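Local coordinates for argonaute protein (Marinitoga piezophila, PDB 5I4A) that uses short 5'-hydroxyl RNA guides to bind complementary single-stranded DNA or RNA targets and cleaves them as a metal-dependent endonuclease, possibly defending against mobile genetic elements, at residues A[5-9]-A[237-241]; A[146-150]-A[549-553]; A[91-95]-A[134-138]; A[263-267]-A[557-563]. The contacts are given in a common frame with arbitrary orientation. Residues are numbered along the deposited sequence.

Interaction 1 of 4, residues A[5-9]-A[237-241]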
# COMPACT_ATOMS: atom_id res chain seq x y z
N TYR A 5 -19.75 -9.39 12.02
CA TYR A 5 -18.88 -10.55 11.83
C TYR A 5 -17.49 -10.11 11.40
O TYR A 5 -17.34 -9.18 10.60
CB TYR A 5 -19.49 -11.50 10.79
CG TYR A 5 -18.52 -12.48 10.16
CD1 TYR A 5 -17.76 -12.13 9.05
CD2 TYR A 5 -18.38 -13.77 10.67
CE1 TYR A 5 -16.89 -13.03 8.47
CE2 TYR A 5 -17.50 -14.67 10.09
CZ TYR A 5 -16.76 -14.29 8.99
OH TYR A 5 -15.88 -15.18 8.40
N LEU A 6 -16.48 -10.78 11.93
CA LEU A 6 -15.12 -10.67 11.43
C LEU A 6 -14.65 -12.05 11.00
O LEU A 6 -15.05 -13.07 11.57
CB LEU A 6 -14.15 -10.09 12.47
CG LEU A 6 -14.33 -8.62 12.85
CD1 LEU A 6 -13.17 -8.15 13.72
CD2 LEU A 6 -14.46 -7.75 11.60
N ASN A 7 -13.79 -12.09 9.98
CA ASN A 7 -13.27 -13.35 9.46
C ASN A 7 -12.18 -13.95 10.33
O ASN A 7 -11.24 -14.57 9.83
CB ASN A 7 -12.78 -13.15 8.03
CG ASN A 7 -11.57 -12.23 7.95
OD1 ASN A 7 -11.31 -11.44 8.86
ND2 ASN A 7 -10.82 -12.34 6.85
N LEU A 8 -12.29 -13.80 11.65
CA LEU A 8 -11.30 -14.29 12.59
C LEU A 8 -11.78 -15.60 13.21
O LEU A 8 -12.97 -15.76 13.51
CB LEU A 8 -11.03 -13.26 13.68
CG LEU A 8 -10.36 -11.98 13.18
CD1 LEU A 8 -10.32 -10.92 14.27
CD2 LEU A 8 -8.96 -12.30 12.69
N TYR A 9 -10.85 -16.53 13.40
CA TYR A 9 -11.17 -17.85 13.93
C TYR A 9 -10.16 -18.20 15.01
O TYR A 9 -8.95 -18.15 14.79
CB TYR A 9 -11.18 -18.90 12.82
CG TYR A 9 -12.28 -18.67 11.82
CD1 TYR A 9 -13.57 -19.15 12.05
CD2 TYR A 9 -12.05 -17.95 10.65
CE1 TYR A 9 -14.58 -18.94 11.14
CE2 TYR A 9 -13.07 -17.73 9.73
CZ TYR A 9 -14.33 -18.23 9.98
OH TYR A 9 -15.34 -18.02 9.08
N PHE A 237 -17.11 -16.77 2.08
CA PHE A 237 -17.17 -16.69 3.54
C PHE A 237 -18.02 -17.82 4.10
O PHE A 237 -17.69 -18.39 5.15
CB PHE A 237 -17.73 -15.34 3.98
CG PHE A 237 -16.73 -14.22 3.98
CD1 PHE A 237 -15.73 -14.15 4.94
CD2 PHE A 237 -16.80 -13.21 3.03
CE1 PHE A 237 -14.81 -13.11 4.94
CE2 PHE A 237 -15.88 -12.17 3.03
CZ PHE A 237 -14.89 -12.12 3.98
N LYS A 238 -19.12 -18.16 3.42
CA LYS A 238 -20.04 -19.19 3.89
C LYS A 238 -19.57 -20.60 3.56
O LYS A 238 -19.98 -21.55 4.24
CB LYS A 238 -21.44 -18.94 3.32
CG LYS A 238 -22.50 -19.92 3.80
CD LYS A 238 -23.85 -19.25 3.99
CE LYS A 238 -24.85 -20.24 4.57
NZ LYS A 238 -25.53 -19.69 5.78
N LYS A 239 -18.73 -20.77 2.54
CA LYS A 239 -18.19 -22.09 2.23
C LYS A 239 -17.00 -22.48 3.11
O LYS A 239 -16.49 -23.59 2.96
CB LYS A 239 -17.77 -22.16 0.76
CG LYS A 239 -18.83 -22.72 -0.18
CD LYS A 239 -18.43 -22.53 -1.63
CE LYS A 239 -18.34 -23.86 -2.36
NZ LYS A 239 -17.71 -23.69 -3.70
N ILE A 240 -16.57 -21.59 4.01
CA ILE A 240 -15.38 -21.87 4.82
C ILE A 240 -15.51 -23.16 5.62
O ILE A 240 -14.58 -23.98 5.57
CB ILE A 240 -15.06 -20.66 5.71
CG1 ILE A 240 -14.59 -19.48 4.86
CG2 ILE A 240 -14.01 -21.03 6.75
CD1 ILE A 240 -14.21 -18.26 5.67
N PRO A 241 -16.59 -23.41 6.38
CA PRO A 241 -16.61 -24.63 7.21
C PRO A 241 -16.47 -25.92 6.43
O PRO A 241 -15.75 -26.82 6.86
CB PRO A 241 -17.98 -24.54 7.92
CG PRO A 241 -18.32 -23.09 7.90
CD PRO A 241 -17.80 -22.59 6.59
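Phe237, at the end of helix 234-238 in linker L2, lays its ring against Tyr5 and Asn7, so that a helical part of L2 packs on the start of the N-terminal domain, whose strand 8-10 is paired with strand 143-156 in a large antiparallel sheet. The Tyr5 and Phe237 rings have centroids 5.9 Å apart and planes at 85°; with this oblique placement the closest approach is Tyr5 OH to Phe237 CD1 at 3.6 Å, backed by Tyr5 CE1 to Phe237 CD1 at 3.9 Å. Asn7 CB meets the edge of the Phe237 ring, 3.7 Å from CE1 and near the ring plane. The amide of Asn7 is used elsewhere: OD1 accepts from Asn552 N, and ND2 donates to Asn550 O, both in the PIWI domain.

The CA-to-CB bonds of Tyr5, Asn7 and Tyr9 all point toward 237-241, while that of Leu6 points away. Tyr5 and Tyr9 thus share a side, and their hydroxyls meet in a hydrogen bond of 3.0 Å between Tyr5 OH and Tyr9 OH. Phe237 and Ile240, three positions apart, face this tyrosine pair. With no cross-segment hydrogen bond and 186 Å² buried, the junction is modest van der Waals packing, in which the tyrosine hydroxyls also touch carbon. Ile240 CD1 ends 3.6 Å from Tyr9 OH and 4.3 Å from Tyr9 CE2.

Interaction 2 of 4, residues A[146-150]-A[549-553]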
# COMPACT_ATOMS: atom_id res chain seq x y z
N LEU A 146 -7.01 -16.71 13.40
CA LEU A 146 -6.72 -17.03 12.01
C LEU A 146 -7.73 -16.30 11.13
O LEU A 146 -8.92 -16.63 11.17
CB LEU A 146 -6.79 -18.54 11.78
CG LEU A 146 -6.06 -19.08 10.56
CD1 LEU A 146 -4.57 -18.98 10.78
CD2 LEU A 146 -6.48 -20.52 10.26
N SER A 147 -7.27 -15.32 10.36
CA SER A 147 -8.14 -14.65 9.41
C SER A 147 -8.18 -15.44 8.12
O SER A 147 -7.14 -15.88 7.62
CB SER A 147 -7.69 -13.21 9.16
OG SER A 147 -6.33 -13.13 8.77
N ILE A 148 -9.38 -15.64 7.59
CA ILE A 148 -9.61 -16.42 6.38
C ILE A 148 -10.34 -15.51 5.41
O ILE A 148 -11.54 -15.26 5.57
CB ILE A 148 -10.42 -17.70 6.65
CG1 ILE A 148 -9.72 -18.57 7.70
CG2 ILE A 148 -10.61 -18.48 5.37
CD1 ILE A 148 -10.48 -19.85 8.03
N LEU A 149 -9.63 -15.00 4.41
CA LEU A 149 -10.21 -14.07 3.46
C LEU A 149 -10.52 -14.80 2.16
O LEU A 149 -9.58 -15.13 1.41
CB LEU A 149 -9.26 -12.91 3.19
CG LEU A 149 -9.79 -11.88 2.20
CD1 LEU A 149 -10.90 -11.07 2.84
CD2 LEU A 149 -8.68 -10.98 1.69
N PRO A 150 -11.78 -15.08 1.86
CA PRO A 150 -12.11 -15.62 0.54
C PRO A 150 -11.80 -14.60 -0.55
O PRO A 150 -12.06 -13.40 -0.39
CB PRO A 150 -13.61 -15.92 0.64
CG PRO A 150 -14.10 -15.06 1.76
CD PRO A 150 -12.96 -14.99 2.73
N THR A 549 -3.83 -5.55 5.97
CA THR A 549 -4.41 -6.46 6.95
C THR A 549 -5.40 -7.40 6.26
O THR A 549 -6.12 -7.01 5.33
CB THR A 549 -5.09 -5.70 8.09
OG1 THR A 549 -5.55 -6.63 9.08
CG2 THR A 549 -6.27 -4.90 7.58
N ASN A 550 -5.43 -8.64 6.72
CA ASN A 550 -6.29 -9.68 6.16
C ASN A 550 -7.63 -9.77 6.88
O ASN A 550 -8.49 -10.56 6.46
CB ASN A 550 -5.57 -11.03 6.23
CG ASN A 550 -6.12 -12.03 5.23
OD1 ASN A 550 -6.26 -11.73 4.05
ND2 ASN A 550 -6.44 -13.23 5.71
N ILE A 551 -7.83 -8.99 7.93
CA ILE A 551 -9.08 -9.04 8.70
C ILE A 551 -10.14 -8.23 7.97
O ILE A 551 -9.93 -7.05 7.66
CB ILE A 551 -8.86 -8.52 10.12
CG1 ILE A 551 -7.82 -9.38 10.84
CG2 ILE A 551 -10.18 -8.47 10.89
CD1 ILE A 551 -7.30 -8.77 12.13
N ASN A 552 -11.27 -8.85 7.69
CA ASN A 552 -12.31 -8.20 6.90
C ASN A 552 -13.66 -8.81 7.26
O ASN A 552 -13.79 -9.46 8.30
CB ASN A 552 -11.97 -8.32 5.40
CG ASN A 552 -12.35 -7.09 4.62
OD1 ASN A 552 -13.36 -6.44 4.92
ND2 ASN A 552 -11.55 -6.75 3.62
N SER A 553 -14.65 -8.60 6.41
CA SER A 553 -16.02 -9.00 6.69
C SER A 553 -16.86 -8.86 5.43
O SER A 553 -16.53 -8.09 4.53
CB SER A 553 -16.63 -8.16 7.81
OG SER A 553 -18.03 -8.32 7.87
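Within strand 143-156 of linker L1, the segment from Leu146 onward runs past an irregular PIWI loop that precedes strand 560-565, making this a sheet-to-loop junction between the two lobes of the Argonaute fold. Leu146 points its CB away from the loop. Ser147 points toward it, and its CA is the nearest to the CA of Ile551, at 5.7 Å. Asn550 ND2 donates to Ser147 OG at 3.1 Å with an angle of 158°, and also bonds Lys134 O on the adjoining strand; Ser147 OG is further held by His138 NE2. Ser147 CB approaches Ile551 CG1 at 4.2 Å. Ile148 again turns away, as the strand geometry dictates. Leu149 returns to the loop side and is covered over 67 Å² by 549-553. The Asn552 amide is itself secured, ND2 to Gln579 O and OD1 to Ser553 N. Leu149 meets carbon and oxygen alike: its CD1 lies 3.9 Å from Asn552 CB, and its CB 3.3 Å from Asn550 OD1.

Interaction 3 of 4, residues A[91-95]-A[134-138]. With nucleotides of chain B.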
# COMPACT_ATOMS: atom_id res chain seq x y z
N LEU A 91 3.16 -22.65 13.20
CA LEU A 91 1.74 -22.71 12.87
C LEU A 91 1.50 -22.35 11.40
O LEU A 91 0.67 -22.97 10.73
CB LEU A 91 0.95 -21.79 13.79
CG LEU A 91 -0.57 -21.90 13.82
CD1 LEU A 91 -1.01 -23.32 14.11
CD2 LEU A 91 -1.13 -20.95 14.86
N TYR A 92 2.23 -21.36 10.89
CA TYR A 92 2.13 -21.00 9.48
C TYR A 92 2.51 -22.17 8.59
O TYR A 92 1.81 -22.48 7.61
CB TYR A 92 3.02 -19.79 9.19
CG TYR A 92 2.30 -18.46 9.21
CD1 TYR A 92 1.17 -18.25 8.42
CD2 TYR A 92 2.74 -17.42 10.01
CE1 TYR A 92 0.51 -17.03 8.44
CE2 TYR A 92 2.09 -16.21 10.03
CZ TYR A 92 0.98 -16.01 9.24
OH TYR A 92 0.32 -14.80 9.27
N LYS A 93 3.63 -22.83 8.89
CA LYS A 93 4.04 -23.98 8.10
C LYS A 93 3.05 -25.12 8.22
O LYS A 93 2.83 -25.86 7.25
CB LYS A 93 5.44 -24.44 8.53
CG LYS A 93 6.53 -23.40 8.31
CD LYS A 93 7.85 -23.84 8.93
CE LYS A 93 8.34 -25.14 8.32
NZ LYS A 93 9.61 -25.59 8.96
N TYR A 94 2.43 -25.28 9.39
CA TYR A 94 1.46 -26.35 9.57
C TYR A 94 0.20 -26.10 8.77
O TYR A 94 -0.39 -27.03 8.21
CB TYR A 94 1.13 -26.52 11.05
CG TYR A 94 0.16 -27.65 11.30
CD1 TYR A 94 0.47 -28.94 10.91
CD2 TYR A 94 -1.07 -27.42 11.90
CE1 TYR A 94 -0.41 -29.98 11.12
CE2 TYR A 94 -1.96 -28.46 12.12
CZ TYR A 94 -1.62 -29.73 11.72
OH TYR A 94 -2.49 -30.77 11.93
N ILE A 95 -0.24 -24.84 8.70
CA ILE A 95 -1.41 -24.50 7.89
C ILE A 95 -1.11 -24.74 6.42
O ILE A 95 -1.94 -25.29 5.68
CB ILE A 95 -1.82 -23.04 8.15
CG1 ILE A 95 -2.47 -22.92 9.53
CG2 ILE A 95 -2.76 -22.53 7.06
CD1 ILE A 95 -2.27 -21.58 10.18
N LYS A 134 -6.90 -16.57 1.46
CA LYS A 134 -5.69 -16.02 2.05
C LYS A 134 -5.79 -16.10 3.56
O LYS A 134 -6.80 -15.68 4.15
CB LYS A 134 -5.46 -14.58 1.60
CG LYS A 134 -4.32 -13.90 2.33
CD LYS A 134 -3.77 -12.72 1.55
CE LYS A 134 -2.67 -12.02 2.34
NZ LYS A 134 -1.89 -11.07 1.50
N ILE A 135 -4.74 -16.62 4.20
CA ILE A 135 -4.76 -16.97 5.61
C ILE A 135 -3.65 -16.21 6.32
O ILE A 135 -2.51 -16.19 5.84
CB ILE A 135 -4.59 -18.49 5.81
CG1 ILE A 135 -5.55 -19.26 4.90
CG2 ILE A 135 -4.84 -18.86 7.24
CD1 ILE A 135 -7.00 -19.15 5.29
N LYS A 136 -3.97 -15.60 7.45
CA LYS A 136 -3.00 -14.89 8.27
C LYS A 136 -3.25 -15.18 9.74
O LYS A 136 -4.38 -15.50 10.14
CB LYS A 136 -3.04 -13.37 8.01
CG LYS A 136 -2.48 -12.96 6.66
CD LYS A 136 -1.03 -13.38 6.53
CE LYS A 136 -0.38 -12.76 5.31
NZ LYS A 136 1.11 -12.78 5.43
N ILE A 137 -2.20 -15.06 10.54
CA ILE A 137 -2.24 -15.38 11.96
C ILE A 137 -2.17 -14.08 12.75
O ILE A 137 -1.32 -13.23 12.48
CB ILE A 137 -1.08 -16.33 12.36
CG1 ILE A 137 -1.24 -17.68 11.66
CG2 ILE A 137 -1.01 -16.50 13.87
CD1 ILE A 137 -0.10 -18.64 11.93
N HIS A 138 -3.05 -13.95 13.74
CA HIS A 138 -3.17 -12.73 14.52
C HIS A 138 -3.13 -13.06 16.00
O HIS A 138 -3.74 -14.04 16.45
CB HIS A 138 -4.46 -11.98 14.17
CG HIS A 138 -4.67 -11.81 12.70
ND1 HIS A 138 -4.12 -10.76 11.99
CD2 HIS A 138 -5.34 -12.56 11.81
CE1 HIS A 138 -4.46 -10.87 10.72
NE2 HIS A 138 -5.20 -11.96 10.58
P A B 11 3.31 -12.53 8.95
OP1 A B 11 2.77 -13.10 7.69
OP2 A B 11 2.57 -12.73 10.23
O5' A B 11 4.78 -13.11 9.13
C5' A B 11 5.47 -13.00 10.36
C4' A B 11 6.62 -13.97 10.42
O4' A B 11 6.08 -15.32 10.50
C3' A B 11 7.50 -13.97 9.18
O3' A B 11 8.52 -12.98 9.19
C2' A B 11 8.01 -15.41 9.12
O2' A B 11 9.10 -15.61 10.00
C1' A B 11 6.81 -16.18 9.64
N9 A B 11 5.91 -16.60 8.55
C8 A B 11 4.89 -15.90 7.94
N7 A B 11 4.28 -16.58 7.00
C5 A B 11 4.96 -17.79 6.98
C6 A B 11 4.82 -18.96 6.22
N6 A B 11 3.90 -19.12 5.25
N1 A B 11 5.66 -19.98 6.48
C2 A B 11 6.58 -19.85 7.44
N3 A B 11 6.81 -18.81 8.22
C4 A B 11 5.96 -17.81 7.94
P C B 9 -0.91 -10.45 -2.08
OP1 C B 9 -1.97 -11.12 -1.29
OP2 C B 9 -1.28 -9.34 -3.01
O5' C B 9 0.20 -9.91 -1.08
C5' C B 9 0.73 -10.76 -0.07
C4' C B 9 2.23 -10.73 -0.03
O4' C B 9 2.75 -10.52 -1.37
C3' C B 9 2.86 -9.62 0.79
O3' C B 9 2.93 -9.92 2.17
C2' C B 9 4.23 -9.46 0.14
O2' C B 9 5.11 -10.49 0.59
C1' C B 9 3.91 -9.72 -1.33
P U B 10 1.86 -9.30 3.20
OP1 U B 10 0.56 -9.94 2.92
OP2 U B 10 1.98 -7.82 3.09
O5' U B 10 2.39 -9.79 4.62
O3' U B 10 3.53 -10.96 8.74
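The flat ring of Tyr92 is the main protrusion of helix 84-101 here, and Ile137 supplies the knob that fills the space beneath it. Ile137 CD1 sits 3.5 Å from the centroid of the Tyr92 ring and only 7° off its normal, a CH-pi contact almost centred on the face. The same methyl is 3.8 Å from Leu91 CG and 4.1 Å from Ile95 CD1, so it occupies a hollow lined by Leu91, Tyr92 and Ile95; accordingly 103 Å² of Ile137 is covered by 91-95. Further along, Ile95 CG2 rests against Ile135 CG2 at 4.2 Å.

This is helix-on-sheet packing: the N-terminal-domain helix runs along strand 127-140 of linker L1, roughly antiparallel to it (local axes 9.7 Å apart, N-to-C directions at 156°). The opposite face of the Tyr92 ring is taken by C8 of A11 of the guide RNA (chain B), which places the aromatic ring between isoleucine and nucleotide. The Tyr92 hydroxyl accepts from Ile137 N (N to OH 2.8 Å, 159°) and donates to OP2 of A11 of chain B (3.2 Å from Tyr92 OH). The CA-to-CB bond of Lys136 points away overall, yet its CD packs 3.4 Å from Tyr92 OH, and its NZ bonds OP1 of A11 of chain B at 2.8 Å. Lys134 NZ bridges two guide phosphates, at 2.8 Å to OP1 of C9 and 3.0 Å to OP1 of U10, both of chain B.

Interaction 4 of 4, residues A[263-267]-A[557-563]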
# COMPACT_ATOMS: atom_id res chain seq x y z
N TYR A 263 -17.41 -2.13 20.16
CA TYR A 263 -16.08 -2.36 19.62
C TYR A 263 -15.95 -1.90 18.17
O TYR A 263 -14.94 -2.19 17.52
CB TYR A 263 -15.70 -3.83 19.75
CG TYR A 263 -15.04 -4.15 21.07
CD1 TYR A 263 -15.76 -4.07 22.25
CD2 TYR A 263 -13.70 -4.51 21.13
CE1 TYR A 263 -15.16 -4.34 23.47
CE2 TYR A 263 -13.10 -4.78 22.34
CZ TYR A 263 -13.83 -4.70 23.50
OH TYR A 263 -13.23 -4.98 24.71
N LYS A 264 -16.94 -1.19 17.66
CA LYS A 264 -16.86 -0.57 16.34
C LYS A 264 -17.48 0.82 16.47
O LYS A 264 -18.68 0.94 16.75
CB LYS A 264 -17.57 -1.40 15.28
CG LYS A 264 -18.94 -1.95 15.69
CD LYS A 264 -19.68 -2.54 14.50
CE LYS A 264 -19.60 -1.62 13.30
NZ LYS A 264 -20.69 -1.85 12.31
N ILE A 265 -16.68 1.86 16.27
CA ILE A 265 -17.14 3.24 16.36
C ILE A 265 -16.99 3.90 15.00
O ILE A 265 -16.01 3.67 14.28
CB ILE A 265 -16.39 4.02 17.46
CG1 ILE A 265 -17.06 5.37 17.70
CG2 ILE A 265 -14.91 4.21 17.10
CD1 ILE A 265 -16.71 6.02 19.02
N PHE A 266 -17.99 4.69 14.63
CA PHE A 266 -17.98 5.45 13.38
C PHE A 266 -17.42 6.84 13.66
O PHE A 266 -17.91 7.55 14.53
CB PHE A 266 -19.39 5.53 12.80
CG PHE A 266 -19.50 6.42 11.59
CD1 PHE A 266 -19.27 5.91 10.32
CD2 PHE A 266 -19.85 7.75 11.72
CE1 PHE A 266 -19.37 6.72 9.20
CE2 PHE A 266 -19.95 8.57 10.60
CZ PHE A 266 -19.71 8.05 9.35
N ILE A 267 -16.38 7.21 12.91
CA ILE A 267 -15.70 8.49 13.11
C ILE A 267 -16.27 9.51 12.14
O ILE A 267 -16.28 9.29 10.92
CB ILE A 267 -14.18 8.35 12.94
CG1 ILE A 267 -13.62 7.40 14.00
CG2 ILE A 267 -13.52 9.71 13.05
CD1 ILE A 267 -13.78 7.89 15.42
N LEU A 557 -17.96 -2.17 6.54
CA LEU A 557 -17.19 -1.54 7.61
C LEU A 557 -16.52 -0.25 7.16
O LEU A 557 -15.70 0.29 7.90
CB LEU A 557 -16.15 -2.52 8.15
CG LEU A 557 -16.70 -3.87 8.63
CD1 LEU A 557 -15.58 -4.86 8.85
CD2 LEU A 557 -17.51 -3.68 9.90
N LYS A 558 -16.84 0.24 5.97
CA LYS A 558 -16.20 1.45 5.46
C LYS A 558 -16.50 2.63 6.37
O LYS A 558 -17.65 2.84 6.78
CB LYS A 558 -16.65 1.74 4.03
CG LYS A 558 -16.38 0.62 3.04
CD LYS A 558 -16.14 1.18 1.65
CE LYS A 558 -16.30 0.11 0.57
NZ LYS A 558 -17.73 -0.18 0.29
N GLU A 559 -15.45 3.39 6.70
CA GLU A 559 -15.47 4.54 7.60
C GLU A 559 -15.68 4.14 9.06
O GLU A 559 -15.95 5.00 9.90
CB GLU A 559 -16.51 5.58 7.19
CG GLU A 559 -16.32 6.09 5.76
CD GLU A 559 -17.35 7.12 5.35
OE1 GLU A 559 -18.20 6.81 4.50
OE2 GLU A 559 -17.30 8.24 5.90
N TRP A 560 -15.55 2.85 9.39
CA TRP A 560 -15.66 2.37 10.75
C TRP A 560 -14.28 2.04 11.32
O TRP A 560 -13.39 1.59 10.59
CB TRP A 560 -16.55 1.13 10.83
CG TRP A 560 -18.00 1.43 10.77
CD1 TRP A 560 -18.77 1.56 9.65
CD2 TRP A 560 -18.87 1.66 11.88
NE1 TRP A 560 -20.07 1.85 10.00
CE2 TRP A 560 -20.16 1.91 11.36
CE3 TRP A 560 -18.69 1.66 13.27
CZ2 TRP A 560 -21.25 2.17 12.18
CZ3 TRP A 560 -19.78 1.92 14.08
CH2 TRP A 560 -21.04 2.17 13.54
N ILE A 561 -14.12 2.27 12.62
CA ILE A 561 -12.93 1.88 13.36
C ILE A 561 -13.33 0.75 14.30
O ILE A 561 -14.23 0.92 15.13
CB ILE A 561 -12.32 3.06 14.13
CG1 ILE A 561 -11.79 4.12 13.16
CG2 ILE A 561 -11.21 2.58 15.05
CD1 ILE A 561 -10.93 5.17 13.83
N ILE A 562 -12.65 -0.39 14.18
CA ILE A 562 -12.96 -1.58 14.96
C ILE A 562 -11.81 -1.84 15.92
O ILE A 562 -10.64 -1.80 15.53
CB ILE A 562 -13.20 -2.79 14.04
CG1 ILE A 562 -14.44 -2.56 13.19
CG2 ILE A 562 -13.32 -4.07 14.86
CD1 ILE A 562 -14.68 -3.65 12.17
N LYS A 563 -12.15 -2.10 17.18
CA LYS A 563 -11.16 -2.44 18.20
C LYS A 563 -11.00 -3.95 18.26
O LYS A 563 -11.97 -4.67 18.49
CB LYS A 563 -11.57 -1.88 19.56
CG LYS A 563 -10.79 -2.45 20.72
CD LYS A 563 -10.69 -1.43 21.84
CE LYS A 563 -10.71 -2.08 23.21
NZ LYS A 563 -10.56 -1.07 24.29
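Three backbone hydrogen bonds, two from strand 264-266 and one from Tyr263 just before it, pair this part of linker L2 antiparallel with strand 560-565, at the border of the PIWI domain's RNase H-like sheet. Ile265 N donates to Ile561 O (2.9 Å, 158°), Ile561 N returns to Ile265 O (2.9 Å, 170°), and Lys563 N reaches Tyr263 O (2.8 Å, 166°). The carbonyls of Tyr263 and Ile561 also receive CA-H contacts, Ile562 CA to Tyr263 O and Lys264 CA to Ile561 O, each 3.3 Å. A type II turn leads in, Trp560 N bonding Leu557 O at 3.0 Å; Glu559 O is buried without a partner. The Lys563 ammonium forms a salt bridge with Glu566. Lys264 NZ instead lies 3.9 Å from the centroid of the six-membered Trp560 ring, 8° off its normal: a cation-pi contact. Phe266 CB packs on the other face, 3.7 Å from that centroid. Main-chain bonding thus fixes the register, while the indole offers its pi faces to a charge and to carbon.

In the fold
Interactions 1, 2 and 3 are buried and reach one antiparallel sheet, through strands 8-10, 143-156 and 127-140; interaction 4 is partly exposed, at the border of the PIWI sheet. Interactions 1 and 2 are centred 8 Å apart and bonded together, for instance Asn7 OD1 to Asn552 N at 2.8 Å, and 2 meets 3 where Ser147 N lies 2.9 Å from Lys136 O. Interaction 4 touches only interaction 1, by Leu6 packing, although its PIWI segment follows 549-553 closely in sequence. Chemistry shifts with place: van der Waals packing in 1, a side-chain hydrogen bond in 2, a helix and strand holding RNA in 3, and extensive backbone pairing, with the largest buried area at 651 Å², in 4.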